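PDB 7COK: 5-ketofructose reductase from Gluconobacter sp., which probably catalyses the reduction of 5-ketofructose with a nicotinamide cofactor, as a member of a novel class in the shikimate dehydrogenase family. Local coordinates for residues A149-N155 against T175-W181; A136-V141 against T163-I168. All coordinates share one frame; numbering follows the deposited sequence.

Contact 1. Residues A149-N155 against T175-W181; sequences AHITIVN and TGEAQAW
Seven backbone hydrogen bonds tie strand 150-155 to strand 175-180 as parallel neighbours, the outer ones reaching just beyond the strands, from Thr175 N to Ala149 O at one end and from Trp181 N to Asn155 O at the other. Ile151 and Ile153 each give their N and O to the partner strand; Ile153 N reaches Glu177 O at 2.8 Å. The closing bond at Trp181 is less straight, its donor standing well above the carbonyl plane of Asn155.

Polar side chains gather on the face that bears His150, Thr152, Glu177 and Gln179. Glu177 OE2 lies at the edge of the His150 ring, near its plane and 3.0 Å from His150 CE1, with ring and carboxylate turned 77° apart; Thr152 OG1 sits alongside, 3.6 Å from the same Glu177 oxygen. The other oxygen, Glu177 OE1, accepts a 2.6 Å hydrogen bond from Gln179 NE2; the bend of the Gln179 chain at chi2 (-74°) turns its amide back along its own strand toward Glu177.

Farther along, one apolar pair meets: Val154 CG1, anti to the backbone N (chi1 -173°), makes a CH-pi contact over the five-membered ring of Trp181, 4.1 Å from its centroid. Trp181 NE1 bonds to Pro210 O, which helps fix the indole. On the opposite face, Ile153 and Ala178 pack against Ala161 of helix 158-171, the helix that links the two strands in a beta-alpha-beta crossover.

The backbone bonds thus set the register, while the Gln179 amide is likely to steady a carboxylate that could polarise the His150 ring beside it.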
loop_
_atom_site.group_PDB
_atom_site.type_symbol
_atom_site.label_atom_id
_atom_site.label_comp_id
_atom_site.label_asym_id
_atom_site.label_seq_id
_atom_site.Cartn_x
_atom_site.Cartn_y
_atom_site.Cartn_z
ATOM N N ALA A 149 -14.897 38.637 7.404
ATOM C CA ALA A 149 -15.354 39.585 8.435
ATOM C C ALA A 149 -16.433 39.006 9.355
ATOM O O ALA A 149 -16.415 39.227 10.582
ATOM C CB ALA A 149 -15.827 40.883 7.795
ATOM N N HIS A 150 -17.357 38.256 8.767
ATOM C CA HIS A 150 -18.573 37.857 9.450
ATOM C C HIS A 150 -19.082 36.540 8.907
ATOM O O HIS A 150 -19.194 36.368 7.688
ATOM C CB HIS A 150 -19.651 38.942 9.292
ATOM C CG HIS A 150 -20.804 38.769 10.222
ATOM N ND1 HIS A 150 -21.843 37.908 9.958
ATOM C CD2 HIS A 150 -21.065 39.317 11.435
ATOM C CE1 HIS A 150 -22.696 37.927 10.966
ATOM N NE2 HIS A 150 -22.255 38.784 11.869
ATOM N N ILE A 151 -19.361 35.612 9.822
ATOM C CA ILE A 151 -19.801 34.275 9.439
ATOM C C ILE A 151 -21.052 33.939 10.218
ATOM O O ILE A 151 -21.036 33.924 11.452
ATOM C CB ILE A 151 -18.709 33.193 9.643
ATOM C CG1 ILE A 151 -17.452 33.527 8.831
ATOM C CG2 ILE A 151 -19.224 31.811 9.204
ATOM C CD1 ILE A 151 -16.188 32.818 9.287
ATOM N N THR A 152 -22.111 33.643 9.481
ATOM C CA THR A 152 -23.414 33.281 10.057
ATOM C C THR A 152 -23.590 31.795 9.791
ATOM O O THR A 152 -23.459 31.361 8.639
ATOM C CB THR A 152 -24.591 34.078 9.434
ATOM O OG1 THR A 152 -24.420 35.479 9.668
ATOM C CG2 THR A 152 -25.936 33.653 10.066
ATOM N N ILE A 153 -23.853 31.018 10.844
ATOM C CA ILE A 153 -24.062 29.580 10.721
ATOM C C ILE A 153 -25.536 29.319 11.003
ATOM O O ILE A 153 -26.055 29.779 12.017
ATOM C CB ILE A 153 -23.146 28.755 11.661
ATOM C CG1 ILE A 153 -21.672 29.117 11.425
ATOM C CG2 ILE A 153 -23.331 27.274 11.397
ATOM C CD1 ILE A 153 -21.135 30.224 12.311
ATOM N N VAL A 154 -26.202 28.658 10.067
ATOM C CA VAL A 154 -27.661 28.469 10.071
ATOM C C VAL A 154 -27.925 26.978 10.233
ATOM O O VAL A 154 -27.395 26.134 9.500
ATOM C CB VAL A 154 -28.339 29.045 8.777
ATOM C CG1 VAL A 154 -29.858 29.010 8.865
ATOM C CG2 VAL A 154 -27.931 30.483 8.542
ATOM N N ASN A 155 -28.684 26.631 11.270
ATOM C CA ASN A 155 -28.946 25.229 11.560
ATOM C C ASN A 155 -30.280 25.083 12.276
ATOM O O ASN A 155 -30.658 25.950 13.054
ATOM C CB ASN A 155 -27.823 24.671 12.452
ATOM C CG ASN A 155 -27.684 23.158 12.354
ATOM O OD1 ASN A 155 -27.545 22.594 11.270
ATOM N ND2 ASN A 155 -27.715 22.488 13.509
ATOM N N THR A 175 -16.106 37.759 13.165
ATOM C CA THR A 175 -17.327 37.696 13.970
ATOM C C THR A 175 -18.160 36.499 13.537
ATOM O O THR A 175 -18.412 36.315 12.349
ATOM C CB THR A 175 -18.137 39.001 13.849
ATOM O OG1 THR A 175 -17.317 40.090 14.307
ATOM C CG2 THR A 175 -19.413 38.936 14.690
ATOM N N GLY A 176 -18.552 35.678 14.504
ATOM C CA GLY A 176 -19.449 34.545 14.268
ATOM C C GLY A 176 -20.813 34.766 14.873
ATOM O O GLY A 176 -20.927 35.324 15.964
ATOM N N GLU A 177 -21.847 34.314 14.168
ATOM C CA GLU A 177 -23.248 34.473 14.570
ATOM C C GLU A 177 -23.989 33.192 14.229
ATOM O O GLU A 177 -23.763 32.600 13.161
ATOM C CB GLU A 177 -23.878 35.619 13.784
ATOM C CG GLU A 177 -25.286 36.007 14.233
ATOM C CD GLU A 177 -25.985 36.935 13.257
ATOM O OE1 GLU A 177 -27.221 37.039 13.312
ATOM O OE2 GLU A 177 -25.308 37.580 12.435
ATOM N N ALA A 178 -24.870 32.757 15.127
ATOM C CA ALA A 178 -25.732 31.600 14.889
ATOM C C ALA A 178 -27.180 32.006 14.686
ATOM O O ALA A 178 -27.679 32.926 15.337
ATOM C CB ALA A 178 -25.645 30.631 16.058
ATOM N N GLN A 179 -27.857 31.312 13.777
ATOM C CA GLN A 179 -29.283 31.556 13.525
ATOM C C GLN A 179 -30.012 30.236 13.391
ATOM O O GLN A 179 -29.563 29.328 12.673
ATOM C CB GLN A 179 -29.507 32.408 12.259
ATOM C CG GLN A 179 -29.050 33.855 12.385
ATOM C CD GLN A 179 -29.973 34.730 13.237
ATOM O OE1 GLN A 179 -31.161 34.438 13.414
ATOM N NE2 GLN A 179 -29.426 35.828 13.748
ATOM N N ALA A 180 -31.143 30.114 14.079
ATOM C CA ALA A 180 -31.999 28.944 13.937
ATOM C C ALA A 180 -32.602 28.975 12.548
ATOM O O ALA A 180 -32.940 30.059 12.027
ATOM C CB ALA A 180 -33.097 28.948 15.002
ATOM N N TRP A 181 -32.719 27.790 11.960
ATOM C CA TRP A 181 -33.243 27.631 10.606
ATOM C C TRP A 181 -34.711 27.249 10.715
ATOM O O TRP A 181 -35.044 26.177 11.238
ATOM C CB TRP A 181 -32.477 26.524 9.897
ATOM C CG TRP A 181 -32.560 26.546 8.405
ATOM C CD1 TRP A 181 -33.484 27.188 7.623
ATOM C CD2 TRP A 181 -31.696 25.852 7.522
ATOM N NE1 TRP A 181 -33.224 26.956 6.299
ATOM C CE2 TRP A 181 -32.130 26.134 6.203
ATOM C CE3 TRP A 181 -30.569 25.042 7.707
ATOM C CZ2 TRP A 181 -31.471 25.621 5.074
ATOM C CZ3 TRP A 181 -29.913 24.526 6.583
ATOM C CH2 TRP A 181 -30.370 24.815 5.286
#

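Contact 2. Residues A136-V141 against T163-I168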
loop_
_atom_site.group_PDB
_atom_site.type_symbol
_atom_site.label_atom_id
_atom_site.label_comp_id
_atom_site.label_asym_id
_atom_site.label_seq_id
_atom_site.Cartn_x
_atom_site.Cartn_y
_atom_site.Cartn_z
ATOM N N ALA A 136 -19.063 22.193 7.928
ATOM C CA ALA A 136 -19.343 23.571 8.319
ATOM C C ALA A 136 -18.307 24.163 9.301
ATOM O O ALA A 136 -17.855 25.308 9.115
ATOM C CB ALA A 136 -20.742 23.698 8.885
ATOM N N ARG A 137 -17.959 23.388 10.329
ATOM C CA ARG A 137 -16.936 23.788 11.299
ATOM C C ARG A 137 -15.609 24.109 10.612
ATOM O O ARG A 137 -15.028 25.184 10.868
ATOM C CB ARG A 137 -16.802 22.743 12.415
ATOM C CG ARG A 137 -15.833 23.116 13.502
ATOM C CD ARG A 137 -15.701 21.947 14.464
ATOM N NE ARG A 137 -14.734 22.244 15.520
ATOM C CZ ARG A 137 -15.051 22.784 16.698
ATOM N NH1 ARG A 137 -16.315 23.092 17.003
ATOM N NH2 ARG A 137 -14.096 23.038 17.580
ATOM N N ALA A 138 -15.119 23.188 9.765
ATOM C CA ALA A 138 -13.838 23.422 9.083
ATOM C C ALA A 138 -13.873 24.601 8.121
ATOM O O ALA A 138 -12.925 25.399 8.083
ATOM C CB ALA A 138 -13.363 22.157 8.392
ATOM N N ILE A 139 -14.955 24.708 7.360
ATOM C CA ILE A 139 -15.146 25.810 6.413
ATOM C C ILE A 139 -15.168 27.156 7.168
ATOM O O ILE A 139 -14.506 28.097 6.768
ATOM C CB ILE A 139 -16.404 25.616 5.533
ATOM C CG1 ILE A 139 -16.105 24.531 4.504
ATOM C CG2 ILE A 139 -16.775 26.897 4.786
ATOM C CD1 ILE A 139 -17.350 23.963 3.847
ATOM N N ALA A 140 -15.905 27.221 8.278
ATOM C CA ALA A 140 -15.962 28.442 9.093
ATOM C C ALA A 140 -14.568 28.843 9.611
ATOM O O ALA A 140 -14.163 29.996 9.491
ATOM C CB ALA A 140 -16.959 28.288 10.226
ATOM N N VAL A 141 -13.812 27.864 10.117
ATOM C CA VAL A 141 -12.459 28.161 10.608
ATOM C C VAL A 141 -11.572 28.659 9.482
ATOM O O VAL A 141 -10.873 29.649 9.666
ATOM C CB VAL A 141 -11.831 26.963 11.346
ATOM C CG1 VAL A 141 -10.336 27.191 11.650
ATOM C CG2 VAL A 141 -12.577 26.730 12.655
ATOM N N THR A 163 -22.179 26.686 18.681
ATOM C CA THR A 163 -20.865 26.097 18.992
ATOM C C THR A 163 -19.813 26.599 17.997
ATOM O O THR A 163 -18.741 27.049 18.390
ATOM C CB THR A 163 -20.906 24.561 19.028
ATOM O OG1 THR A 163 -21.777 24.126 20.087
ATOM C CG2 THR A 163 -19.499 23.970 19.278
ATOM N N ILE A 164 -20.163 26.585 16.715
ATOM C CA ILE A 164 -19.273 27.100 15.696
ATOM C C ILE A 164 -19.120 28.640 15.791
ATOM O O ILE A 164 -17.995 29.164 15.741
ATOM C CB ILE A 164 -19.662 26.594 14.283
ATOM C CG1 ILE A 164 -19.628 25.050 14.245
ATOM C CG2 ILE A 164 -18.741 27.213 13.233
ATOM C CD1 ILE A 164 -20.234 24.391 13.018
ATOM N N ALA A 165 -20.226 29.371 15.956
ATOM C CA ALA A 165 -20.134 30.818 16.145
ATOM C C ALA A 165 -19.195 31.213 17.300
ATOM O O ALA A 165 -18.362 32.123 17.117
ATOM C CB ALA A 165 -21.511 31.447 16.323
ATOM N N ALA A 166 -19.309 30.494 18.426
ATOM C CA ALA A 166 -18.499 30.733 19.627
ATOM C C ALA A 166 -17.025 30.465 19.326
ATOM O O ALA A 166 -16.167 31.245 19.708
ATOM C CB ALA A 166 -18.975 29.872 20.788
ATOM N N LEU A 167 -16.748 29.389 18.593
ATOM C CA LEU A 167 -15.384 29.084 18.158
ATOM C C LEU A 167 -14.784 30.236 17.353
ATOM O O LEU A 167 -13.649 30.631 17.582
ATOM C CB LEU A 167 -15.355 27.790 17.340
ATOM C CG LEU A 167 -14.017 27.321 16.748
ATOM C CD1 LEU A 167 -13.020 26.908 17.818
ATOM C CD2 LEU A 167 -14.309 26.160 15.801
ATOM N N ILE A 168 -15.560 30.778 16.425
ATOM C CA ILE A 168 -15.093 31.858 15.577
ATOM C C ILE A 168 -14.794 33.115 16.393
ATOM O O ILE A 168 -13.705 33.668 16.290
ATOM C CB ILE A 168 -16.056 32.092 14.377
ATOM C CG1 ILE A 168 -16.182 30.835 13.485
ATOM C CG2 ILE A 168 -15.669 33.332 13.589
ATOM C CD1 ILE A 168 -14.879 30.173 13.057
#
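Segments 136-141 and 163-168, parts of helices 134-145 and 158-171, run side by side in nearly the same direction, the segment axes 10.1 Å apart at closest approach and inclined by 23°; the CA atoms of Arg137 and Ile164, and of Val141 and Ile168, come nearest. No hydrogen bond crosses between them. Small residues on the first helix receive branched ones from the second: Ile164 CG2 touches Ala140 CB at 3.7 Å, while the other branch, ending in Ile164 CD1, turns toward the preceding turn and meets the backbone N of Arg137 and, more loosely, Ala136 CB. One turn on, Ile168 CD1 rests 3.6 Å from Ala140 O and also touches Ala140 CB, which thus fits into the notch between Ile164 and Ile168. Leu167 CD2 meets Val141 CG2 at 3.6 Å, the two side chains crossing at about a right angle.

These helices belong to the Rossmann-type domain of the shikimate dehydrogenase family and lie on the same side of its parallel sheet, where Ala136 and Ala140 press on Ile129 of strand 126-130. Ala136 also fits the last position of a GxGxxA pattern, consistent with a helix that follows the glycine-rich turn of a dinucleotide fold.

Arg137 closes the more exposed side of the interface. Its chain is extended from CG to NE, with CG anti to the backbone N (chi1 -176°), and this carries the guanidinium across to the second helix. There Leu167 CD2 sits over the centre of one face, 3.6 Å from Arg137 CZ, while Thr163 CG2 approaches the edge near Arg137 NH1. Arg137 NE donates to Ile89 O, and Arg137 NH2 bonds weakly to Leu88 O. Replacing Arg137 with an alanine would probably uncover the Leu167 methyl and leave Ile89 O without this donor, loosening the link to helix 84-89.

Overall arrangement
The two contacts, with centres 9 Å apart, lie in adjacent layers, sheet and helices, of one Rossmann-type domain. Their segments alternate along the chain: helix 134-145, strand 150-155, helix 158-171, then strand 175-180. Contact 1 pairs strand 175-180, at one edge of the six-stranded parallel sheet as counted within this chain, with 150-155; contact 2 joins two helices, 134-145 and 158-171, on one side of that sheet. The layers touch where Ile151 CD1 approaches Ala140 O at 3.5 Å and where Ala165 CB packs over the backbone of Gly176-Ala178. Sheet edge and helix pair thus pack together within what is probably the cofactor-binding domain, next to strand 126-130.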